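Long-range contacts in DNA helicase RecQ (PDB 4Q48), which probably couples ATP hydrolysis to 3'-5' translocation and unwinding of duplex DNA, here as a catalytic core of two helicase domains with zinc-binding and RQC domains: residues Gly239-Leu244 with Ala309-Pro314; Gln213-Leu218 with Thr335-Tyr340; Glu31-Val36 with Gln57-Leu62. One frame throughout, in Å; residues are numbered along the deposited sequence.

Contact 1: Gly239-Leu244 with Ala309-Pro314; sequences GIVYCL and AHLDLP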
loop_
_atom_site.group_PDB
_atom_site.type_symbol
_atom_site.label_atom_id
_atom_site.label_comp_id
_atom_site.label_asym_id
_atom_site.label_seq_id
_atom_site.Cartn_x
_atom_site.Cartn_y
_atom_site.Cartn_z
ATOM N N GLY A 239 -12.869 7.946 -18.806
ATOM C CA GLY A 239 -12.294 8.284 -17.527
ATOM C C GLY A 239 -13.206 7.869 -16.403
ATOM O O GLY A 239 -14.395 7.646 -16.607
ATOM N N ILE A 240 -12.635 7.774 -15.209
ATOM C CA ILE A 240 -13.389 7.537 -13.985
ATOM C C ILE A 240 -13.314 8.764 -13.085
ATOM O O ILE A 240 -12.242 9.300 -12.890
ATOM C CB ILE A 240 -12.848 6.347 -13.203
ATOM C CG1 ILE A 240 -12.706 5.126 -14.111
ATOM C CG2 ILE A 240 -13.743 6.079 -12.003
ATOM C CD1 ILE A 240 -11.964 3.936 -13.458
ATOM N N VAL A 241 -14.451 9.232 -12.581
ATOM C CA VAL A 241 -14.494 10.298 -11.581
ATOM C C VAL A 241 -14.961 9.750 -10.253
ATOM O O VAL A 241 -16.105 9.334 -10.147
ATOM C CB VAL A 241 -15.454 11.425 -11.985
ATOM C CG1 VAL A 241 -15.532 12.481 -10.884
ATOM C CG2 VAL A 241 -15.063 12.007 -13.332
ATOM N N TYR A 242 -14.108 9.744 -9.235
ATOM C CA TYR A 242 -14.509 9.236 -7.917
ATOM C C TYR A 242 -15.103 10.299 -6.984
ATOM O O TYR A 242 -14.505 11.356 -6.776
ATOM C CB TYR A 242 -13.319 8.622 -7.234
ATOM C CG TYR A 242 -12.876 7.330 -7.831
ATOM C CD1 TYR A 242 -13.574 6.146 -7.585
ATOM C CD2 TYR A 242 -11.724 7.267 -8.595
ATOM C CE1 TYR A 242 -13.142 4.934 -8.114
ATOM C CE2 TYR A 242 -11.282 6.060 -9.115
ATOM C CZ TYR A 242 -11.996 4.907 -8.881
ATOM O OH TYR A 242 -11.548 3.727 -9.424
ATOM N N CYS A 243 -16.266 10.025 -6.407
ATOM C CA CYS A 243 -16.836 10.931 -5.397
ATOM C C CYS A 243 -17.086 10.178 -4.101
ATOM O O CYS A 243 -17.153 8.938 -4.105
ATOM C CB CYS A 243 -18.124 11.582 -5.891
ATOM S SG CYS A 243 -17.926 12.534 -7.407
ATOM N N LEU A 244 -17.220 10.922 -2.998
ATOM C CA LEU A 244 -17.254 10.313 -1.657
ATOM C C LEU A 244 -18.580 9.653 -1.314
ATOM O O LEU A 244 -18.615 8.565 -0.736
ATOM C CB LEU A 244 -16.894 11.336 -0.578
ATOM C CG LEU A 244 -16.350 10.608 0.662
ATOM C CD1 LEU A 244 -15.225 9.641 0.259
ATOM C CD2 LEU A 244 -15.867 11.580 1.750
ATOM N N ALA A 309 -10.145 11.107 -11.889
ATOM C CA ALA A 309 -10.396 12.332 -11.158
ATOM C C ALA A 309 -10.875 12.058 -9.746
ATOM O O ALA A 309 -11.815 11.291 -9.544
ATOM C CB ALA A 309 -11.424 13.177 -11.897
ATOM N N HIS A 310 -10.270 12.733 -8.768
ATOM C CA HIS A 310 -10.771 12.658 -7.403
ATOM C C HIS A 310 -11.365 14.002 -6.999
ATOM O O HIS A 310 -10.664 15.015 -6.969
ATOM C CB HIS A 310 -9.662 12.230 -6.445
ATOM C CG HIS A 310 -9.434 10.748 -6.413
ATOM N ND1 HIS A 310 -8.478 10.120 -7.188
ATOM C CD2 HIS A 310 -10.048 9.769 -5.703
ATOM C CE1 HIS A 310 -8.512 8.820 -6.948
ATOM N NE2 HIS A 310 -9.451 8.583 -6.048
ATOM N N LEU A 311 -12.660 14.011 -6.687
ATOM C CA LEU A 311 -13.337 15.259 -6.369
ATOM C C LEU A 311 -13.504 15.357 -4.859
ATOM O O LEU A 311 -14.033 16.342 -4.326
ATOM C CB LEU A 311 -14.686 15.309 -7.077
ATOM C CG LEU A 311 -14.589 15.788 -8.523
ATOM C CD1 LEU A 311 -15.933 15.670 -9.232
ATOM C CD2 LEU A 311 -14.061 17.195 -8.607
ATOM N N ASP A 312 -13.026 14.321 -4.178
ATOM C CA ASP A 312 -12.955 14.289 -2.727
ATOM C C ASP A 312 -11.716 13.495 -2.341
ATOM O O ASP A 312 -11.139 12.778 -3.169
ATOM C CB ASP A 312 -14.196 13.641 -2.077
ATOM C CG ASP A 312 -15.488 14.350 -2.408
ATOM O OD1 ASP A 312 -15.622 15.553 -2.087
ATOM O OD2 ASP A 312 -16.388 13.680 -2.962
ATOM N N LEU A 313 -11.300 13.635 -1.088
ATOM C CA LEU A 313 -10.184 12.860 -0.587
ATOM C C LEU A 313 -10.537 11.390 -0.548
ATOM O O LEU A 313 -11.621 11.016 -0.086
ATOM C CB LEU A 313 -9.781 13.336 0.792
ATOM C CG LEU A 313 -8.900 14.570 0.820
ATOM C CD1 LEU A 313 -8.584 14.897 2.278
ATOM C CD2 LEU A 313 -7.641 14.321 0.010
ATOM N N PRO A 314 -9.616 10.542 -1.016
ATOM C CA PRO A 314 -9.794 9.102 -0.861
ATOM C C PRO A 314 -9.694 8.739 0.616
ATOM O O PRO A 314 -9.349 9.612 1.403
ATOM C CB PRO A 314 -8.631 8.517 -1.648
ATOM C CG PRO A 314 -7.955 9.664 -2.302
ATOM C CD PRO A 314 -8.295 10.874 -1.563
#
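The phenol ring of Y242 overlaps the imidazole of H310 by little more than one edge atom: its CD2 lies over one face of the H310 ring, 3.7 Å from NE2. Both side chains leave the same side of the sheet and run alongside each other, with the ring planes 18° from parallel but the centroids 5.1 Å apart, so the pair is slid well off a full stack. The polar ends are held by other partners, Y242 OH by R326 and H310 NE2 by E323.

The opposite face carries V241 and A309, joined by L311 from the loop just past the strand. V241 CG1, anti to its backbone N, reaches obliquely to L311 CD1 at 3.6 Å, while V241 CG2 meets A309 CB at 4.1 Å; L226 of helix 222-233 packs on all three.

Between these faces the strands are joined in parallel: A309 N donates to I240 O (2.9 Å), Y242 N to A309 O (2.8 Å) and L311 N to Y242 O (3.2 Å), each donor nearly along the C=O axis. Past the strands a side chain extends the ladder. With chi1 at -60°, the D312 carboxylate turns back to L244, and OD2 accepts L244 N at 2.9 Å through its anti lone pair, the bond bent to 147°. An alanine in place of D312 removes the OD2 acceptor of L244 N and would probably loosen the loop after strand 238-242.

The chemistry implies three settings in this RecA-like helicase domain: an apolar face of V241 and A309, a face of rings with polar ends at Y242 and H310, and a carboxylate-to-backbone bond past the strand ends, where K219 bonds L311 O and makes a long, weak ion pair with the probably charged D312.

Contact 2: Gln213-Leu218 with Thr335-Tyr340; sequences QYRVGL and TAWMVY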
loop_
_atom_site.group_PDB
_atom_site.type_symbol
_atom_site.label_atom_id
_atom_site.label_comp_id
_atom_site.label_asym_id
_atom_site.label_seq_id
_atom_site.Cartn_x
_atom_site.Cartn_y
_atom_site.Cartn_z
ATOM N N GLN A 213 0.507 10.513 -14.966
ATOM C CA GLN A 213 0.988 11.770 -14.395
ATOM C C GLN A 213 0.165 12.152 -13.157
ATOM O O GLN A 213 -1.060 12.204 -13.236
ATOM C CB GLN A 213 0.951 12.883 -15.430
ATOM C CG GLN A 213 1.088 14.248 -14.818
ATOM C CD GLN A 213 1.406 15.354 -15.812
ATOM O OE1 GLN A 213 0.800 16.437 -15.784
ATOM N NE2 GLN A 213 2.368 15.095 -16.688
ATOM N N TYR A 214 0.814 12.395 -12.011
ATOM C CA TYR A 214 0.052 12.682 -10.771
ATOM C C TYR A 214 -0.136 14.183 -10.485
ATOM O O TYR A 214 0.819 14.969 -10.548
ATOM C CB TYR A 214 0.708 12.003 -9.561
ATOM C CG TYR A 214 0.680 10.494 -9.662
ATOM C CD1 TYR A 214 -0.403 9.757 -9.191
ATOM C CD2 TYR A 214 1.729 9.815 -10.270
ATOM C CE1 TYR A 214 -0.423 8.378 -9.300
ATOM C CE2 TYR A 214 1.710 8.450 -10.407
ATOM C CZ TYR A 214 0.639 7.730 -9.918
ATOM O OH TYR A 214 0.664 6.362 -10.063
ATOM N N ARG A 215 -1.387 14.568 -10.228
ATOM C CA ARG A 215 -1.718 15.941 -9.872
ATOM C C ARG A 215 -2.691 16.056 -8.719
ATOM O O ARG A 215 -3.757 15.425 -8.715
ATOM C CB ARG A 215 -2.324 16.693 -11.049
ATOM C CG ARG A 215 -1.415 16.916 -12.236
ATOM C CD ARG A 215 -2.175 17.760 -13.241
ATOM N NE ARG A 215 -1.815 17.377 -14.591
ATOM C CZ ARG A 215 -2.510 17.718 -15.660
ATOM N NH1 ARG A 215 -3.605 18.442 -15.507
ATOM N NH2 ARG A 215 -2.110 17.313 -16.860
ATOM N N VAL A 216 -2.328 16.907 -7.763
ATOM C CA VAL A 216 -3.203 17.266 -6.660
ATOM C C VAL A 216 -3.222 18.792 -6.600
ATOM O O VAL A 216 -2.197 19.432 -6.782
ATOM C CB VAL A 216 -2.720 16.664 -5.319
ATOM C CG1 VAL A 216 -3.675 17.009 -4.218
ATOM C CG2 VAL A 216 -2.558 15.143 -5.428
ATOM N N GLY A 217 -4.384 19.384 -6.386
ATOM C CA GLY A 217 -4.473 20.825 -6.317
ATOM C C GLY A 217 -5.660 21.231 -5.465
ATOM O O GLY A 217 -6.450 20.362 -5.027
ATOM N N LEU A 218 -5.833 22.546 -5.287
ATOM C CA LEU A 218 -6.826 23.072 -4.345
ATOM C C LEU A 218 -8.225 23.097 -4.946
ATOM O O LEU A 218 -8.400 23.550 -6.050
ATOM C CB LEU A 218 -6.411 24.487 -3.906
ATOM C CG LEU A 218 -7.448 25.289 -3.108
ATOM C CD1 LEU A 218 -7.909 24.514 -1.912
ATOM C CD2 LEU A 218 -6.928 26.670 -2.693
ATOM N N THR A 335 -3.707 10.844 -16.876
ATOM C CA THR A 335 -3.577 11.810 -15.795
ATOM C C THR A 335 -4.365 11.376 -14.577
ATOM O O THR A 335 -5.515 10.959 -14.692
ATOM C CB THR A 335 -4.113 13.200 -16.171
ATOM O OG1 THR A 335 -3.694 13.592 -17.493
ATOM C CG2 THR A 335 -3.713 14.220 -15.095
ATOM N N ALA A 336 -3.761 11.475 -13.405
ATOM C CA ALA A 336 -4.532 11.368 -12.187
ATOM C C ALA A 336 -4.612 12.769 -11.651
ATOM O O ALA A 336 -3.581 13.402 -11.428
ATOM C CB ALA A 336 -3.902 10.421 -11.210
ATOM N N TRP A 337 -5.845 13.260 -11.513
ATOM C CA TRP A 337 -6.160 14.654 -11.201
ATOM C C TRP A 337 -7.047 14.696 -9.964
ATOM O O TRP A 337 -8.116 14.065 -9.945
ATOM C CB TRP A 337 -6.864 15.256 -12.393
ATOM C CG TRP A 337 -7.309 16.684 -12.359
ATOM C CD1 TRP A 337 -6.692 17.741 -12.960
ATOM C CD2 TRP A 337 -8.535 17.195 -11.802
ATOM N NE1 TRP A 337 -7.440 18.890 -12.789
ATOM C CE2 TRP A 337 -8.575 18.583 -12.081
ATOM C CE3 TRP A 337 -9.598 16.618 -11.095
ATOM C CZ2 TRP A 337 -9.630 19.407 -11.662
ATOM C CZ3 TRP A 337 -10.640 17.445 -10.666
ATOM C CH2 TRP A 337 -10.649 18.822 -10.969
ATOM N N MET A 338 -6.603 15.391 -8.915
ATOM C CA MET A 338 -7.381 15.476 -7.672
ATOM C C MET A 338 -7.374 16.883 -7.061
ATOM O O MET A 338 -6.340 17.569 -6.959
ATOM C CB MET A 338 -6.888 14.466 -6.630
ATOM C CG MET A 338 -7.471 14.680 -5.217
ATOM S SD MET A 338 -7.065 13.408 -3.982
ATOM C CE MET A 338 -5.343 13.726 -3.661
ATOM N N VAL A 339 -8.559 17.291 -6.634
ATOM C CA VAL A 339 -8.700 18.523 -5.895
ATOM C C VAL A 339 -9.335 18.206 -4.557
ATOM O O VAL A 339 -10.186 17.331 -4.428
ATOM C CB VAL A 339 -9.553 19.582 -6.642
ATOM C CG1 VAL A 339 -8.750 20.261 -7.766
ATOM C CG2 VAL A 339 -10.887 18.981 -7.117
ATOM N N TYR A 340 -8.884 18.925 -3.550
ATOM C CA TYR A 340 -9.419 18.769 -2.230
ATOM C C TYR A 340 -9.289 20.147 -1.606
ATOM O O TYR A 340 -8.460 20.966 -2.038
ATOM C CB TYR A 340 -8.652 17.689 -1.448
ATOM C CG TYR A 340 -7.347 18.176 -0.858
ATOM C CD1 TYR A 340 -6.247 18.428 -1.659
ATOM C CD2 TYR A 340 -7.223 18.378 0.514
ATOM C CE1 TYR A 340 -5.069 18.882 -1.102
ATOM C CE2 TYR A 340 -6.058 18.822 1.069
ATOM C CZ TYR A 340 -5.000 19.081 0.265
ATOM O OH TYR A 340 -3.856 19.534 0.840
#
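Q213 OE1 is gripped by two bonds, both from R215: NE donates at 3.0 Å, in the carbonyl plane and on a lone pair, and NH2 at 3.2 Å from above that plane. The oxygen lies close to the guanidinium plane, so the grip is side-on, two nitrogens on one atom. R215 NH1 is left to form a salt bridge with E233, and Q213 NE2 bonds N400, so each end of this pair has a second anchor. T335 CG2, anti to its backbone N, sits over one face of the guanidinium, 3.7 Å from NE, while R215 NH1 meets the W337 ring at its edge; the two planes stand 70° apart.

On the face of Y214, V216 and M338, opposite R215 and W337, M338 bends at chi3 (72°) to bring CE against V216 CG2 at 3.6 Å. V216 CG1 in turn touches Y340 CE1 (3.9 Å).

Five backbone bonds tie the parallel strands, alternating in direction from A336 N to Q213 O (2.8 Å) through to Y340 N to G217 O (3.2 Å); the segment axes are 20° from parallel.

Strand 212-218 is an outermost strand of the second RecA-like sheet, and D402 bonds V216 N on its far side. Helix 222-233 packs on the face of R215 and W337, with F229 stacked on W337, whereas helices 317-324 and 359-376 pack on the face of Y214, V216 and M338.

Contact 3: Glu31-Val36 with Gln57-Leu62; sequences EIVQQV and QLPSLL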
loop_
_atom_site.group_PDB
_atom_site.type_symbol
_atom_site.label_atom_id
_atom_site.label_comp_id
_atom_site.label_asym_id
_atom_site.label_seq_id
_atom_site.Cartn_x
_atom_site.Cartn_y
_atom_site.Cartn_z
ATOM N N GLU A 31 14.946 -12.890 -8.864
ATOM C CA GLU A 31 15.561 -12.969 -7.548
ATOM C C GLU A 31 14.600 -13.646 -6.580
ATOM O O GLU A 31 15.028 -14.474 -5.775
ATOM C CB GLU A 31 15.979 -11.577 -7.033
ATOM C CG GLU A 31 17.133 -10.901 -7.810
ATOM C CD GLU A 31 16.725 -10.183 -9.109
ATOM O OE1 GLU A 31 15.533 -10.218 -9.493
ATOM O OE2 GLU A 31 17.621 -9.578 -9.752
ATOM N N ILE A 32 13.315 -13.283 -6.643
ATOM C CA ILE A 32 12.316 -13.860 -5.735
ATOM C C ILE A 32 12.102 -15.356 -5.935
ATOM O O ILE A 32 12.147 -16.136 -4.978
ATOM C CB ILE A 32 10.954 -13.167 -5.864
ATOM C CG1 ILE A 32 11.073 -11.693 -5.450
ATOM C CG2 ILE A 32 9.941 -13.858 -4.974
ATOM C CD1 ILE A 32 9.762 -10.909 -5.486
ATOM N N VAL A 33 11.870 -15.758 -7.176
ATOM C CA VAL A 33 11.594 -17.156 -7.447
ATOM C C VAL A 33 12.780 -18.049 -7.089
ATOM O O VAL A 33 12.592 -19.152 -6.585
ATOM C CB VAL A 33 11.190 -17.366 -8.901
ATOM C CG1 VAL A 33 11.274 -18.839 -9.282
ATOM C CG2 VAL A 33 9.787 -16.853 -9.106
ATOM N N GLN A 34 13.999 -17.557 -7.284
ATOM C CA GLN A 34 15.189 -18.318 -6.891
ATOM C C GLN A 34 15.327 -18.492 -5.380
ATOM O O GLN A 34 15.787 -19.508 -4.892
ATOM C CB GLN A 34 16.444 -17.645 -7.435
ATOM C CG GLN A 34 17.701 -18.477 -7.308
ATOM C CD GLN A 34 18.926 -17.739 -7.813
ATOM O OE1 GLN A 34 19.191 -16.599 -7.417
ATOM N NE2 GLN A 34 19.668 -18.375 -8.715
ATOM N N GLN A 35 14.866 -17.522 -4.626
ATOM C CA GLN A 35 15.127 -17.526 -3.204
ATOM C C GLN A 35 14.180 -18.523 -2.522
ATOM O O GLN A 35 14.570 -19.219 -1.577
ATOM C CB GLN A 35 14.958 -16.107 -2.649
ATOM C CG GLN A 35 14.470 -16.022 -1.223
ATOM C CD GLN A 35 15.579 -16.214 -0.226
ATOM O OE1 GLN A 35 16.757 -16.143 -0.582
ATOM N NE2 GLN A 35 15.215 -16.476 1.031
ATOM N N VAL A 36 12.952 -18.621 -3.030
ATOM C CA VAL A 36 11.951 -19.486 -2.422
ATOM C C VAL A 36 12.133 -20.901 -2.974
ATOM O O VAL A 36 11.837 -21.873 -2.303
ATOM C CB VAL A 36 10.516 -18.966 -2.666
ATOM C CG1 VAL A 36 9.504 -19.790 -1.883
ATOM C CG2 VAL A 36 10.400 -17.534 -2.191
ATOM N N GLN A 57 3.509 -19.574 -7.106
ATOM C CA GLN A 57 3.012 -20.609 -8.009
ATOM C C GLN A 57 4.148 -21.303 -8.741
ATOM O O GLN A 57 4.173 -22.523 -8.867
ATOM C CB GLN A 57 2.060 -19.990 -9.022
ATOM C CG GLN A 57 0.728 -19.583 -8.439
ATOM C CD GLN A 57 -0.104 -18.795 -9.421
ATOM O OE1 GLN A 57 0.421 -18.140 -10.317
ATOM N NE2 GLN A 57 -1.406 -18.882 -9.282
ATOM N N LEU A 58 5.108 -20.518 -9.206
ATOM C CA LEU A 58 6.234 -21.058 -9.947
ATOM C C LEU A 58 7.163 -21.845 -9.006
ATOM O O LEU A 58 7.518 -22.983 -9.310
ATOM C CB LEU A 58 6.972 -19.931 -10.681
ATOM C CG LEU A 58 8.113 -20.259 -11.631
ATOM C CD1 LEU A 58 7.821 -21.507 -12.423
ATOM C CD2 LEU A 58 8.320 -19.087 -12.567
ATOM N N PRO A 59 7.554 -21.249 -7.858
ATOM C CA PRO A 59 8.287 -22.086 -6.906
ATOM C C PRO A 59 7.524 -23.361 -6.511
ATOM O O PRO A 59 8.165 -24.400 -6.344
ATOM C CB PRO A 59 8.465 -21.162 -5.695
ATOM C CG PRO A 59 8.428 -19.791 -6.269
ATOM C CD PRO A 59 7.444 -19.854 -7.383
ATOM N N SER A 60 6.201 -23.304 -6.360
ATOM C CA SER A 60 5.454 -24.520 -6.045
ATOM C C SER A 60 5.627 -25.577 -7.152
ATOM O O SER A 60 5.664 -26.787 -6.884
ATOM C CB SER A 60 3.980 -24.214 -5.798
ATOM O OG SER A 60 3.798 -23.313 -4.698
ATOM N N LEU A 61 5.792 -25.134 -8.388
ATOM C CA LEU A 61 6.024 -26.086 -9.469
ATOM C C LEU A 61 7.464 -26.595 -9.466
ATOM O O LEU A 61 7.755 -27.709 -9.920
ATOM C CB LEU A 61 5.703 -25.471 -10.828
ATOM C CG LEU A 61 4.231 -25.156 -11.077
ATOM C CD1 LEU A 61 4.038 -24.705 -12.520
ATOM C CD2 LEU A 61 3.315 -26.322 -10.704
ATOM N N LEU A 62 8.377 -25.766 -8.986
ATOM C CA LEU A 62 9.785 -26.134 -9.020
ATOM C C LEU A 62 10.169 -27.110 -7.905
ATOM O O LEU A 62 10.983 -28.005 -8.116
ATOM C CB LEU A 62 10.658 -24.879 -8.983
ATOM C CG LEU A 62 10.549 -24.160 -10.324
ATOM C CD1 LEU A 62 10.977 -22.696 -10.247
ATOM C CD2 LEU A 62 11.359 -24.909 -11.368
#
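Helix 50-62, which rises directly from the P-loop of the first RecA-like domain, packs here through its C-terminal turns on helix 29-37, the short helix headed by Q29. V33 carries most of the contact. Its CG1, anti to the backbone N, points between two leucines of the facing helix and lies 4.0 Å from L62 CD1 and 4.2 Å from L58 CG. The other branch, CG2, meets the ring of P59 at CD, also 4.2 Å away. All three partners cross V33 at about a right angle instead of running alongside it.

One turn later V36 adds a single branch, CG1 to P59 CB at 4.2 Å. P59 is thus touched at two ring atoms by successive turns of helix 29-37, and its nitrogen, which has no hydrogen to give to the preceding turn, marks a kink in helix 50-62.

Each helix begins at nucleotide-binding residues: Q29 for one, the P-loop with G49, G51, K52 and S53 for the other. These bind ADP in this protein, although none is bound to this chain in the model; the contact itself is in the later turns. The segment axes approach to 9.1 Å and cross at -39°, and the contact is made wholly by apolar side chains. Beyond it L58 and L62 rest on L15 and A12 of helix 10-20, while I32 turns to F203 of strand 202-204.

How the contacts relate
Contacts 1 and 2 are parts of one parallel sheet, their centres 10 Å apart. Strands 305-310 and 334-340 are neighbours in it, and H310 joins them: its N lies 2.8 Å from W337 O and its O 3.1 Å from V339 N, both probable hydrogen bonds. Along the chain contact 1 is nested inside the loop closed by contact 2. Contact 3 belongs to the other RecA-like domain, its centre 39 Å from each of the others and its nearest atoms about 20 Å from contact 2. The sites divide likewise: the L58 side chain is about 8 Å from that of ADP-binding Y22, the Y214 side chain about 7 Å from the zinc ion, and contact 1 near neither.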